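Local structure of L-hydantoinase (Arthrobacter aurescens, 1GKR) at residues Ala206-Ser211 with Asp327-Gly332; Pro265-Ile270 with Val284-Arg289; Val400-Phe405 with Pro413-Pro418. The protein hydrolyses the ring amide bond of 5-substituted hydantoins, preferring aryl over alkyl derivatives, with an enantioselectivity that depends on the substrate, using two zinc ions per subunit. All coordinates share one frame; numbering follows the deposited sequence.

Contact 2 lies nearest the two zinc ions: the side chain of Pro286 comes within about 3 Å of that of the zinc ligand His239 and about 5 Å of a zinc ion. Contact 1, its centre 14 Å away, backs it from outside, and along the chain its two segments enclose those of contact 2. Tyr208 OH probably donates to Val284 O over 2.6 Å, and Glu209 OE2 meets Arg289 NE in a 3.2 Å salt bridge. On another flank contact 3, its centre 17 Å from that of contact 2, is joined to it through Ile270 CG1 and Phe414 CE1, 3.6 Å apart. Contacts 1 and 3 do not touch.

Contact 1. Residues Ala206-Ser211 with Asp327-Gly332; sequences AAYEAS and DVWKAG
Two donors of Ser211 grip the carbonyl oxygen of Tyr208, and the hydroxyl that supplies one of them also meets Trp329 across the contact. Ser211 N reaches Tyr208 O at 2.8 Å. Ser211 OG donates to the same Tyr208 O from 2.5 Å, in the carbonyl plane and on a lone pair. The serine chi1 of 69° sets OG between its backbone N and carbonyl carbon, folded back over the preceding turn. A serine suits this buried place because its polar atom is satisfied by its own helix while the small side chain still admits an indole beside it.

That indole comes in with its six-membered end, CZ3 and CH2, and Ser211 OG lies at its edge, 3.6 Å from Trp329 CH2. An alanine here would probably leave Tyr208 O with the backbone N of this residue as its remaining donor in the segment and open a small gap at the tryptophan rim. Farther along the rim, Trp329 CZ2 packs at 4.2 Å on Ala207 CB, a methyl small enough for the helix to approach. Tyr208 presents its own edge to Trp329, and its CB lies 4.0 Å from Val328 CG2. The other branch of that valine, CG1, sits 3.6 Å above the plane of the Trp329 ring, over its centre; one branched residue thus both supports the indole and meets the helix.

The polar ends of both aromatics are bound, Trp329 NE1 to Gly202 O and Tyr208 OH to Val284. Lys198 and Lys283 add cation-pi contacts with Trp329 and Tyr208 respectively. Through Trp329 and Val328 the loop between strand 313-314 and helix 341-350 packs on helix 205-211, with Ile197 of helix 187-199 touching Ala207, Ser211 and Trp329.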
ATOM      1  N   ALA A 206      15.135 -29.597  -9.324  1.00 27.39           N
ATOM      2  CA  ALA A 206      14.683 -28.949  -8.105  1.00 26.47           C
ATOM      3  C   ALA A 206      15.823 -28.099  -7.570  1.00 26.96           C
ATOM      4  O   ALA A 206      15.619 -26.959  -7.143  1.00 29.60           O
ATOM      5  CB  ALA A 206      14.296 -29.981  -7.088  1.00 24.95           C
ATOM      6  N   ALA A 207      17.026 -28.658  -7.592  1.00 24.36           N
ATOM      7  CA  ALA A 207      18.194 -27.932  -7.123  1.00 24.04           C
ATOM      8  C   ALA A 207      18.405 -26.667  -7.969  1.00 24.46           C
ATOM      9  O   ALA A 207      18.799 -25.607  -7.457  1.00 23.04           O
ATOM     10  CB  ALA A 207      19.416 -28.827  -7.206  1.00 23.52           C
ATOM     11  N   TYR A 208      18.151 -26.790  -9.268  1.00 20.71           N
ATOM     12  CA  TYR A 208      18.307 -25.670 -10.169  1.00 19.19           C
ATOM     13  C   TYR A 208      17.352 -24.543  -9.775  1.00 20.14           C
ATOM     14  O   TYR A 208      17.782 -23.423  -9.499  1.00 20.00           O
ATOM     15  CB  TYR A 208      18.032 -26.111 -11.605  1.00 18.88           C
ATOM     16  CG  TYR A 208      17.906 -24.955 -12.560  1.00 19.97           C
ATOM     17  CD1 TYR A 208      18.959 -24.061 -12.741  1.00 18.74           C
ATOM     18  CD2 TYR A 208      16.718 -24.717 -13.241  1.00 20.80           C
ATOM     19  CE1 TYR A 208      18.829 -22.957 -13.571  1.00 19.32           C
ATOM     20  CE2 TYR A 208      16.578 -23.606 -14.076  1.00 22.58           C
ATOM     21  CZ  TYR A 208      17.638 -22.733 -14.234  1.00 21.25           C
ATOM     22  OH  TYR A 208      17.508 -21.639 -15.058  1.00 23.27           O
ATOM     23  N   GLU A 209      16.060 -24.847  -9.748  1.00 18.25           N
ATOM     24  CA  GLU A 209      15.034 -23.869  -9.400  1.00 18.16           C
ATOM     25  C   GLU A 209      15.404 -23.128  -8.113  1.00 19.91           C
ATOM     26  O   GLU A 209      15.265 -21.904  -8.021  1.00 18.52           O
ATOM     27  CB  GLU A 209      13.684 -24.581  -9.229  1.00 16.87           C
ATOM     28  CG  GLU A 209      12.432 -23.693  -9.216  1.00 17.95           C
ATOM     29  CD  GLU A 209      12.132 -23.041  -7.861  1.00 19.61           C
ATOM     30  OE1 GLU A 209      12.442 -23.645  -6.807  1.00 21.11           O
ATOM     31  OE2 GLU A 209      11.559 -21.929  -7.856  1.00 18.97           O
ATOM     32  N   ALA A 210      15.890 -23.872  -7.124  1.00 21.07           N
ATOM     33  CA  ALA A 210      16.251 -23.270  -5.848  1.00 20.40           C
ATOM     34  C   ALA A 210      17.434 -22.330  -5.940  1.00 19.50           C
ATOM     35  O   ALA A 210      17.568 -21.440  -5.106  1.00 20.59           O
ATOM     36  CB  ALA A 210      16.539 -24.339  -4.832  1.00 17.24           C
ATOM     37  N   SER A 211      18.292 -22.527  -6.940  1.00 18.66           N
ATOM     38  CA  SER A 211      19.471 -21.674  -7.097  1.00 18.19           C
ATOM     39  C   SER A 211      19.119 -20.301  -7.681  1.00 18.84           C
ATOM     40  O   SER A 211      19.920 -19.366  -7.622  1.00 21.25           O
ATOM     41  CB  SER A 211      20.538 -22.373  -7.961  1.00 14.28           C
ATOM     42  OG  SER A 211      20.137 -22.498  -9.314  1.00 14.73           O
ATOM     43  N   ASP A 327      23.254 -34.560 -14.414  1.00 40.73           N
ATOM     44  CA  ASP A 327      23.809 -33.406 -13.714  1.00 39.20           C
ATOM     45  C   ASP A 327      23.228 -32.149 -14.363  1.00 37.91           C
ATOM     46  O   ASP A 327      23.658 -31.739 -15.448  1.00 37.79           O
ATOM     47  CB  ASP A 327      25.336 -33.410 -13.816  1.00 39.62           C
ATOM     48  CG  ASP A 327      25.971 -32.218 -13.126  1.00 41.81           C
ATOM     49  OD1 ASP A 327      25.647 -31.081 -13.518  1.00 45.55           O
ATOM     50  OD2 ASP A 327      26.790 -32.408 -12.198  1.00 41.68           O
ATOM     51  N   VAL A 328      22.246 -31.554 -13.683  1.00 34.30           N
ATOM     52  CA  VAL A 328      21.540 -30.364 -14.157  1.00 29.33           C
ATOM     53  C   VAL A 328      22.438 -29.183 -14.544  1.00 29.12           C
ATOM     54  O   VAL A 328      22.184 -28.502 -15.535  1.00 27.61           O
ATOM     55  CB  VAL A 328      20.510 -29.888 -13.091  1.00 26.38           C
ATOM     56  CG1 VAL A 328      21.182 -28.981 -12.047  1.00 24.27           C
ATOM     57  CG2 VAL A 328      19.367 -29.182 -13.768  1.00 23.87           C
ATOM     58  N   TRP A 329      23.490 -28.949 -13.765  1.00 27.84           N
ATOM     59  CA  TRP A 329      24.392 -27.842 -14.027  1.00 28.95           C
ATOM     60  C   TRP A 329      25.126 -27.956 -15.362  1.00 30.67           C
ATOM     61  O   TRP A 329      25.853 -27.041 -15.744  1.00 33.47           O
ATOM     62  CB  TRP A 329      25.423 -27.714 -12.902  1.00 28.22           C
ATOM     63  CG  TRP A 329      24.823 -27.795 -11.542  1.00 30.59           C
ATOM     64  CD1 TRP A 329      24.925 -28.831 -10.664  1.00 31.37           C
ATOM     65  CD2 TRP A 329      23.943 -26.842 -10.937  1.00 32.41           C
ATOM     66  NE1 TRP A 329      24.155 -28.589  -9.550  1.00 32.72           N
ATOM     67  CE2 TRP A 329      23.540 -27.374  -9.693  1.00 31.31           C
ATOM     68  CE3 TRP A 329      23.449 -25.590 -11.330  1.00 31.41           C
ATOM     69  CZ2 TRP A 329      22.670 -26.702  -8.842  1.00 32.13           C
ATOM     70  CZ3 TRP A 329      22.585 -24.922 -10.487  1.00 31.45           C
ATOM     71  CH2 TRP A 329      22.201 -25.479  -9.254  1.00 33.80           C
ATOM     72  N   LYS A 330      24.936 -29.052 -16.091  1.00 30.98           N
ATOM     73  CA  LYS A 330      25.641 -29.205 -17.365  1.00 30.96           C
ATOM     74  C   LYS A 330      24.740 -29.095 -18.578  1.00 31.85           C
ATOM     75  O   LYS A 330      25.147 -29.402 -19.699  1.00 33.55           O
ATOM     76  CB  LYS A 330      26.398 -30.530 -17.399  1.00 28.38           C
ATOM     77  CG  LYS A 330      27.492 -30.588 -16.346  1.00 19.99           C
ATOM     78  CD  LYS A 330      28.408 -31.793 -16.546  1.00 19.99           C
ATOM     79  CE  LYS A 330      29.423 -31.903 -15.382  1.00 19.99           C
ATOM     80  NZ  LYS A 330      30.189 -33.234 -15.372  1.00 19.99           N
ATOM     81  N   ALA A 331      23.509 -28.661 -18.347  1.00 30.24           N
ATOM     82  CA  ALA A 331      22.559 -28.482 -19.428  1.00 28.50           C
ATOM     83  C   ALA A 331      22.365 -26.977 -19.579  1.00 28.18           C
ATOM     84  O   ALA A 331      22.379 -26.241 -18.585  1.00 27.63           O
ATOM     85  CB  ALA A 331      21.249 -29.166 -19.085  1.00 21.86           C
ATOM     86  N   GLY A 332      22.210 -26.514 -20.815  1.00 26.69           N
ATOM     87  CA  GLY A 332      22.012 -25.089 -21.033  1.00 26.41           C
ATOM     88  C   GLY A 332      20.556 -24.672 -20.935  1.00 24.73           C
ATOM     89  O   GLY A 332      19.656 -25.501 -21.019  1.00 24.86           O
TER

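Contact 2. Residues Pro265-Ile270 with Val284-Arg289; sequences PQYLNI and VAPPVR
At the binuclear zinc site of this amidohydrolase TIM barrel, Tyr267 of the short helix after strand 259-263 meets Pro286 of a loop beside the metal ligand His239. Tyr267 OH donates to Pro286 O over 2.6 Å, tilted 16° from the carbonyl plane. The oxygen lies at the edge of the tyrosine ring, as does Pro287 O, 3.6 Å from Tyr267 CE1. A tyrosine fits well: its flat ring packs edge-on against the loop while its hydroxyl reaches a carbonyl of the proline-rich chain. The peptide bond before Pro286 is cis, which bends the chain where both Pro286 and Tyr267 touch His239. Val284 CG1 approaches the ring obliquely, 4.1 Å from Tyr267 CZ.

Val288 uses both branches against the helix and the residues after it. Its CG1, anti to the backbone N (chi1 169°), packs 4.2 Å from Ile270 CB, while CG2 lies 4.0 Å from Gln266 O. Where the helix gives out, Asn269 binds Pro265 O twice, through its backbone N and through ND2 at 2.9 Å, so the side-chain amide reinforces the last turn.

Arg289 has a further salt bridge to Glu217. Leu268 faces helices 291-303 and 341-350, while Pro287 rests on helix 205-211, so the contact lies between these helices and the metal site.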
ATOM      1  N   PRO A 265       4.236 -18.950 -22.794  1.00 12.38           N
ATOM      2  CA  PRO A 265       3.633 -20.277 -22.698  1.00 10.90           C
ATOM      3  C   PRO A 265       4.412 -21.307 -21.894  1.00 12.18           C
ATOM      4  O   PRO A 265       3.818 -22.245 -21.384  1.00 14.67           O
ATOM      5  CB  PRO A 265       3.409 -20.668 -24.159  1.00 10.53           C
ATOM      6  CG  PRO A 265       4.389 -19.837 -24.921  1.00 12.86           C
ATOM      7  CD  PRO A 265       4.417 -18.531 -24.193  1.00 11.01           C
ATOM      8  N   GLN A 266       5.724 -21.138 -21.754  1.00 14.25           N
ATOM      9  CA  GLN A 266       6.522 -22.093 -20.968  1.00 16.71           C
ATOM     10  C   GLN A 266       6.182 -22.006 -19.491  1.00 16.64           C
ATOM     11  O   GLN A 266       6.238 -23.002 -18.772  1.00 18.54           O
ATOM     12  CB  GLN A 266       8.026 -21.823 -21.071  1.00 16.05           C
ATOM     13  CG  GLN A 266       8.444 -21.075 -22.281  1.00 22.25           C
ATOM     14  CD  GLN A 266       8.302 -19.593 -22.109  1.00 21.41           C
ATOM     15  OE1 GLN A 266       9.250 -18.910 -21.737  1.00 22.76           O
ATOM     16  NE2 GLN A 266       7.109 -19.084 -22.372  1.00 24.77           N
ATOM     17  N   TYR A 267       5.864 -20.802 -19.035  1.00 15.02           N
ATOM     18  CA  TYR A 267       5.557 -20.589 -17.635  1.00 14.62           C
ATOM     19  C   TYR A 267       4.113 -20.895 -17.305  1.00 15.63           C
ATOM     20  O   TYR A 267       3.796 -21.216 -16.161  1.00 16.68           O
ATOM     21  CB  TYR A 267       5.899 -19.154 -17.249  1.00 14.26           C
ATOM     22  CG  TYR A 267       7.367 -18.867 -17.375  1.00 13.25           C
ATOM     23  CD1 TYR A 267       8.286 -19.469 -16.516  1.00 14.06           C
ATOM     24  CD2 TYR A 267       7.850 -18.034 -18.383  1.00 12.03           C
ATOM     25  CE1 TYR A 267       9.653 -19.251 -16.655  1.00 13.28           C
ATOM     26  CE2 TYR A 267       9.218 -17.807 -18.538  1.00 10.37           C
ATOM     27  CZ  TYR A 267      10.113 -18.418 -17.670  1.00 13.72           C
ATOM     28  OH  TYR A 267      11.467 -18.206 -17.817  1.00 13.24           O
ATOM     29  N   LEU A 268       3.238 -20.802 -18.302  1.00 16.16           N
ATOM     30  CA  LEU A 268       1.819 -21.076 -18.087  1.00 17.09           C
ATOM     31  C   LEU A 268       1.463 -22.549 -18.271  1.00 18.61           C
ATOM     32  O   LEU A 268       0.626 -23.078 -17.542  1.00 18.47           O
ATOM     33  CB  LEU A 268       0.962 -20.233 -19.036  1.00 15.22           C
ATOM     34  CG  LEU A 268       1.003 -18.724 -18.797  1.00 14.00           C
ATOM     35  CD1 LEU A 268       0.287 -18.000 -19.908  1.00 15.44           C
ATOM     36  CD2 LEU A 268       0.362 -18.411 -17.480  1.00 14.10           C
ATOM     37  N   ASN A 269       2.119 -23.207 -19.225  1.00 17.68           N
ATOM     38  CA  ASN A 269       1.844 -24.606 -19.534  1.00 16.74           C
ATOM     39  C   ASN A 269       2.782 -25.651 -18.953  1.00 17.05           C
ATOM     40  O   ASN A 269       2.686 -26.825 -19.308  1.00 17.38           O
ATOM     41  CB  ASN A 269       1.777 -24.775 -21.046  1.00 14.71           C
ATOM     42  CG  ASN A 269       0.695 -23.928 -21.660  1.00 18.30           C
ATOM     43  OD1 ASN A 269      -0.487 -24.250 -21.559  1.00 20.07           O
ATOM     44  ND2 ASN A 269       1.086 -22.819 -22.282  1.00 19.33           N
ATOM     45  N   ILE A 270       3.696 -25.244 -18.078  1.00 16.77           N
ATOM     46  CA  ILE A 270       4.614 -26.198 -17.462  1.00 16.72           C
ATOM     47  C   ILE A 270       4.733 -25.864 -15.994  1.00 17.87           C
ATOM     48  O   ILE A 270       4.647 -24.704 -15.595  1.00 17.67           O
ATOM     49  CB  ILE A 270       6.007 -26.152 -18.085  1.00 17.98           C
ATOM     50  CG1 ILE A 270       5.910 -26.351 -19.590  1.00 19.70           C
ATOM     51  CG2 ILE A 270       6.861 -27.264 -17.514  1.00 18.56           C
ATOM     52  CD1 ILE A 270       7.229 -26.182 -20.278  1.00 22.31           C
ATOM     53  N   VAL A 284      14.958 -23.499 -18.049  1.00 16.38           N
ATOM     54  CA  VAL A 284      14.948 -22.201 -18.689  1.00 15.13           C
ATOM     55  C   VAL A 284      15.241 -21.142 -17.611  1.00 14.31           C
ATOM     56  O   VAL A 284      15.264 -21.463 -16.422  1.00 14.54           O
ATOM     57  CB  VAL A 284      13.571 -22.021 -19.373  1.00 15.93           C
ATOM     58  CG1 VAL A 284      12.558 -21.569 -18.375  1.00 12.29           C
ATOM     59  CG2 VAL A 284      13.683 -21.095 -20.562  1.00 23.92           C
ATOM     60  N   ALA A 285      15.504 -19.897 -17.996  1.00 14.08           N
ATOM     61  CA  ALA A 285      15.793 -18.863 -16.989  1.00 13.81           C
ATOM     62  C   ALA A 285      15.014 -17.610 -17.276  1.00 15.74           C
ATOM     63  O   ALA A 285      15.117 -17.061 -18.377  1.00 20.36           O
ATOM     64  CB  ALA A 285      17.251 -18.530 -16.974  1.00 10.37           C
ATOM     65  N   PRO A 286      14.234 -17.128 -16.294  1.00 14.33           N
ATOM     66  CA  PRO A 286      14.031 -17.669 -14.944  1.00 15.24           C
ATOM     67  C   PRO A 286      13.405 -19.054 -14.972  1.00 15.76           C
ATOM     68  O   PRO A 286      12.741 -19.426 -15.937  1.00 14.65           O
ATOM     69  CB  PRO A 286      13.072 -16.676 -14.299  1.00 13.09           C
ATOM     70  CG  PRO A 286      13.211 -15.470 -15.107  1.00 16.62           C
ATOM     71  CD  PRO A 286      13.362 -15.973 -16.504  1.00 13.12           C
ATOM     72  N   PRO A 287      13.576 -19.819 -13.886  1.00 16.87           N
ATOM     73  CA  PRO A 287      13.037 -21.176 -13.761  1.00 15.65           C
ATOM     74  C   PRO A 287      11.515 -21.224 -13.804  1.00 17.87           C
ATOM     75  O   PRO A 287      10.836 -20.250 -13.450  1.00 17.76           O
ATOM     76  CB  PRO A 287      13.554 -21.629 -12.400  1.00 14.16           C
ATOM     77  CG  PRO A 287      14.762 -20.785 -12.171  1.00 14.06           C
ATOM     78  CD  PRO A 287      14.327 -19.449 -12.676  1.00 13.66           C
ATOM     79  N   VAL A 288      10.984 -22.359 -14.247  1.00 17.87           N
ATOM     80  CA  VAL A 288       9.545 -22.556 -14.264  1.00 16.32           C
ATOM     81  C   VAL A 288       9.222 -22.704 -12.787  1.00 17.15           C
ATOM     82  O   VAL A 288       9.996 -23.294 -12.034  1.00 16.24           O
ATOM     83  CB  VAL A 288       9.169 -23.832 -15.004  1.00 16.13           C
ATOM     84  CG1 VAL A 288       7.709 -24.151 -14.790  1.00 15.81           C
ATOM     85  CG2 VAL A 288       9.445 -23.652 -16.476  1.00 15.90           C
ATOM     86  N   ARG A 289       8.095 -22.155 -12.362  1.00 16.86           N
ATOM     87  CA  ARG A 289       7.734 -22.211 -10.959  1.00 18.22           C
ATOM     88  C   ARG A 289       6.740 -23.303 -10.553  1.00 19.64           C
ATOM     89  O   ARG A 289       6.369 -24.162 -11.354  1.00 20.52           O
ATOM     90  CB  ARG A 289       7.228 -20.840 -10.529  1.00 18.17           C
ATOM     91  CG  ARG A 289       8.283 -19.978  -9.854  1.00 21.18           C
ATOM     92  CD  ARG A 289       9.464 -19.568 -10.717  1.00 17.87           C
ATOM     93  NE  ARG A 289      10.692 -19.691  -9.930  1.00 20.36           N
ATOM     94  CZ  ARG A 289      11.695 -18.815  -9.913  1.00 20.19           C
ATOM     95  NH1 ARG A 289      11.653 -17.712 -10.640  1.00 18.33           N
ATOM     96  NH2 ARG A 289      12.759 -19.053  -9.164  1.00 20.10           N
TER

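Contact 3. Residues Val400-Phe405 with Pro413-Pro418; sequences VDASQF and PFDGMP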
ATOM      1  N   VAL A 400       1.700 -32.688 -30.203  1.00 30.70           N
ATOM      2  CA  VAL A 400       2.833 -31.928 -30.701  1.00 30.56           C
ATOM      3  C   VAL A 400       3.929 -32.989 -30.885  1.00 31.16           C
ATOM      4  O   VAL A 400       4.184 -33.794 -29.982  1.00 31.33           O
ATOM      5  CB  VAL A 400       3.276 -30.809 -29.700  1.00 27.74           C
ATOM      6  CG1 VAL A 400       3.081 -31.267 -28.298  1.00 28.92           C
ATOM      7  CG2 VAL A 400       4.740 -30.450 -29.910  1.00 25.18           C
ATOM      8  N   ASP A 401       4.532 -33.016 -32.073  1.00 30.51           N
ATOM      9  CA  ASP A 401       5.593 -33.971 -32.391  1.00 30.51           C
ATOM     10  C   ASP A 401       6.881 -33.210 -32.727  1.00 29.67           C
ATOM     11  O   ASP A 401       7.117 -32.840 -33.879  1.00 29.32           O
ATOM     12  CB  ASP A 401       5.165 -34.826 -33.581  1.00 33.47           C
ATOM     13  CG  ASP A 401       6.182 -35.893 -33.931  1.00 37.61           C
ATOM     14  OD1 ASP A 401       7.199 -36.026 -33.202  1.00 39.09           O
ATOM     15  OD2 ASP A 401       5.954 -36.603 -34.938  1.00 40.08           O
ATOM     16  N   ALA A 402       7.720 -32.998 -31.717  1.00 26.87           N
ATOM     17  CA  ALA A 402       8.951 -32.236 -31.885  1.00 27.60           C
ATOM     18  C   ALA A 402       9.815 -32.605 -33.087  1.00 28.78           C
ATOM     19  O   ALA A 402      10.490 -31.747 -33.648  1.00 28.54           O
ATOM     20  CB  ALA A 402       9.777 -32.310 -30.609  1.00 26.46           C
ATOM     21  N   SER A 403       9.796 -33.872 -33.484  1.00 31.18           N
ATOM     22  CA  SER A 403      10.604 -34.335 -34.611  1.00 30.98           C
ATOM     23  C   SER A 403      10.105 -33.792 -35.934  1.00 31.89           C
ATOM     24  O   SER A 403      10.815 -33.859 -36.935  1.00 33.03           O
ATOM     25  CB  SER A 403      10.595 -35.852 -34.677  1.00 30.74           C
ATOM     26  OG  SER A 403       9.280 -36.315 -34.908  1.00 32.75           O
ATOM     27  N   GLN A 404       8.879 -33.271 -35.939  1.00 31.97           N
ATOM     28  CA  GLN A 404       8.285 -32.704 -37.143  1.00 32.77           C
ATOM     29  C   GLN A 404       8.564 -31.207 -37.251  1.00 30.72           C
ATOM     30  O   GLN A 404       8.207 -30.576 -38.245  1.00 30.65           O
ATOM     31  CB  GLN A 404       6.774 -32.938 -37.154  1.00 39.13           C
ATOM     32  CG  GLN A 404       6.373 -34.398 -37.246  1.00 51.78           C
ATOM     33  CD  GLN A 404       7.118 -35.122 -38.356  1.00 60.67           C
ATOM     34  OE1 GLN A 404       7.036 -34.741 -39.528  1.00 66.19           O
ATOM     35  NE2 GLN A 404       7.861 -36.171 -37.992  1.00 64.27           N
ATOM     36  N   PHE A 405       9.188 -30.644 -36.220  1.00 26.94           N
ATOM     37  CA  PHE A 405       9.520 -29.226 -36.198  1.00 25.31           C
ATOM     38  C   PHE A 405      10.290 -28.822 -37.435  1.00 25.53           C
ATOM     39  O   PHE A 405      11.153 -29.554 -37.910  1.00 27.55           O
ATOM     40  CB  PHE A 405      10.360 -28.887 -34.969  1.00 23.65           C
ATOM     41  CG  PHE A 405       9.559 -28.708 -33.709  1.00 22.82           C
ATOM     42  CD1 PHE A 405       8.204 -29.030 -33.670  1.00 19.63           C
ATOM     43  CD2 PHE A 405      10.171 -28.230 -32.549  1.00 20.49           C
ATOM     44  CE1 PHE A 405       7.473 -28.881 -32.495  1.00 18.99           C
ATOM     45  CE2 PHE A 405       9.446 -28.080 -31.368  1.00 20.96           C
ATOM     46  CZ  PHE A 405       8.094 -28.406 -31.340  1.00 19.92           C
ATOM     47  N   PRO A 413       9.695 -29.161 -24.756  1.00 21.36           N
ATOM     48  CA  PRO A 413       9.153 -29.502 -23.433  1.00 21.47           C
ATOM     49  C   PRO A 413       7.713 -30.004 -23.591  1.00 22.65           C
ATOM     50  O   PRO A 413       7.203 -30.747 -22.761  1.00 23.37           O
ATOM     51  CB  PRO A 413       9.178 -28.171 -22.685  1.00 17.08           C
ATOM     52  CG  PRO A 413      10.157 -27.350 -23.431  1.00 18.01           C
ATOM     53  CD  PRO A 413       9.948 -27.717 -24.856  1.00 18.10           C
ATOM     54  N   PHE A 414       7.074 -29.585 -24.678  1.00 24.12           N
ATOM     55  CA  PHE A 414       5.688 -29.937 -24.962  1.00 26.62           C
ATOM     56  C   PHE A 414       5.561 -31.183 -25.814  1.00 28.69           C
ATOM     57  O   PHE A 414       4.453 -31.614 -26.125  1.00 28.13           O
ATOM     58  CB  PHE A 414       4.998 -28.779 -25.687  1.00 26.31           C
ATOM     59  CG  PHE A 414       5.136 -27.461 -24.984  1.00 25.66           C
ATOM     60  CD1 PHE A 414       4.628 -27.285 -23.702  1.00 23.93           C
ATOM     61  CD2 PHE A 414       5.794 -26.401 -25.596  1.00 25.54           C
ATOM     62  CE1 PHE A 414       4.776 -26.076 -23.038  1.00 25.33           C
ATOM     63  CE2 PHE A 414       5.948 -25.186 -24.939  1.00 26.69           C
ATOM     64  CZ  PHE A 414       5.438 -25.022 -23.657  1.00 25.09           C
ATOM     65  N   ASP A 415       6.691 -31.761 -26.198  1.00 29.72           N
ATOM     66  CA  ASP A 415       6.664 -32.945 -27.043  1.00 30.45           C
ATOM     67  C   ASP A 415       5.674 -33.970 -26.498  1.00 30.65           C
ATOM     68  O   ASP A 415       5.655 -34.256 -25.300  1.00 29.58           O
ATOM     69  CB  ASP A 415       8.072 -33.534 -27.136  1.00 31.00           C
ATOM     70  CG  ASP A 415       8.243 -34.471 -28.315  1.00 31.78           C
ATOM     71  OD1 ASP A 415       7.618 -34.259 -29.383  1.00 30.22           O
ATOM     72  OD2 ASP A 415       9.038 -35.418 -28.171  1.00 34.14           O
ATOM     73  N   GLY A 416       4.827 -34.487 -27.386  1.00 31.11           N
ATOM     74  CA  GLY A 416       3.847 -35.482 -26.992  1.00 30.92           C
ATOM     75  C   GLY A 416       2.524 -34.963 -26.457  1.00 31.42           C
ATOM     76  O   GLY A 416       1.518 -35.684 -26.461  1.00 30.18           O
ATOM     77  N   MET A 417       2.507 -33.719 -25.987  1.00 30.94           N
ATOM     78  CA  MET A 417       1.282 -33.148 -25.453  1.00 28.33           C
ATOM     79  C   MET A 417       0.207 -32.936 -26.498  1.00 27.57           C
ATOM     80  O   MET A 417       0.491 -32.694 -27.675  1.00 27.77           O
ATOM     81  CB  MET A 417       1.575 -31.837 -24.761  1.00 30.51           C
ATOM     82  CG  MET A 417       2.076 -32.022 -23.371  1.00 35.68           C
ATOM     83  SD  MET A 417       2.378 -30.437 -22.604  1.00 43.21           S
ATOM     84  CE  MET A 417       3.920 -30.853 -21.696  1.00 43.97           C
ATOM     85  N   PRO A 418      -1.060 -33.039 -26.082  1.00 26.03           N
ATOM     86  CA  PRO A 418      -2.187 -32.857 -26.997  1.00 26.19           C
ATOM     87  C   PRO A 418      -2.387 -31.418 -27.446  1.00 26.22           C
ATOM     88  O   PRO A 418      -2.055 -30.472 -26.729  1.00 26.11           O
ATOM     89  CB  PRO A 418      -3.369 -33.385 -26.191  1.00 24.13           C
ATOM     90  CG  PRO A 418      -2.993 -33.048 -24.808  1.00 25.28           C
ATOM     91  CD  PRO A 418      -1.531 -33.427 -24.745  1.00 24.35           C
TER
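Val400 and the Gly416-Met417 pair form two backbone hydrogen bonds in the pattern of a G1 beta bulge, combined as usual with a type II turn, here Phe414 to Met417. Val400 N donates to Met417 O over 2.8 Å, nearly along the C=O axis. In return Gly416 N gives its hydrogen to Val400 O, also at 2.8 Å. Gly416 has a positive phi of 87°, where any side chain would press on the preceding carbonyl oxygen; hence glycine.

A third bond comes from a side chain: Asp415 OD1 accepts from Ala402 N at 2.7 Å, the donor standing above the carboxylate plane. CG of Asp415 is anti to its backbone N (chi1 -161°), and OD1 beyond it also meets Ala402 CB. Asp401 OD1 lies 4.2 Å from Asp415 OD1, a like charge that is perhaps eased because Asp401 OD1 accepts from Ser403 OG.

The Val400 side chain packs against the turn, a place that suits a branched apolar residue, though the exact position of its CG1 is doubtful. Met417 and Phe414 in turn rest on Met344 of helix 341-350. Under the short 3-10 turn, Ala402 CA sits 3.6 Å above the plane of the Phe405 ring, over its centre.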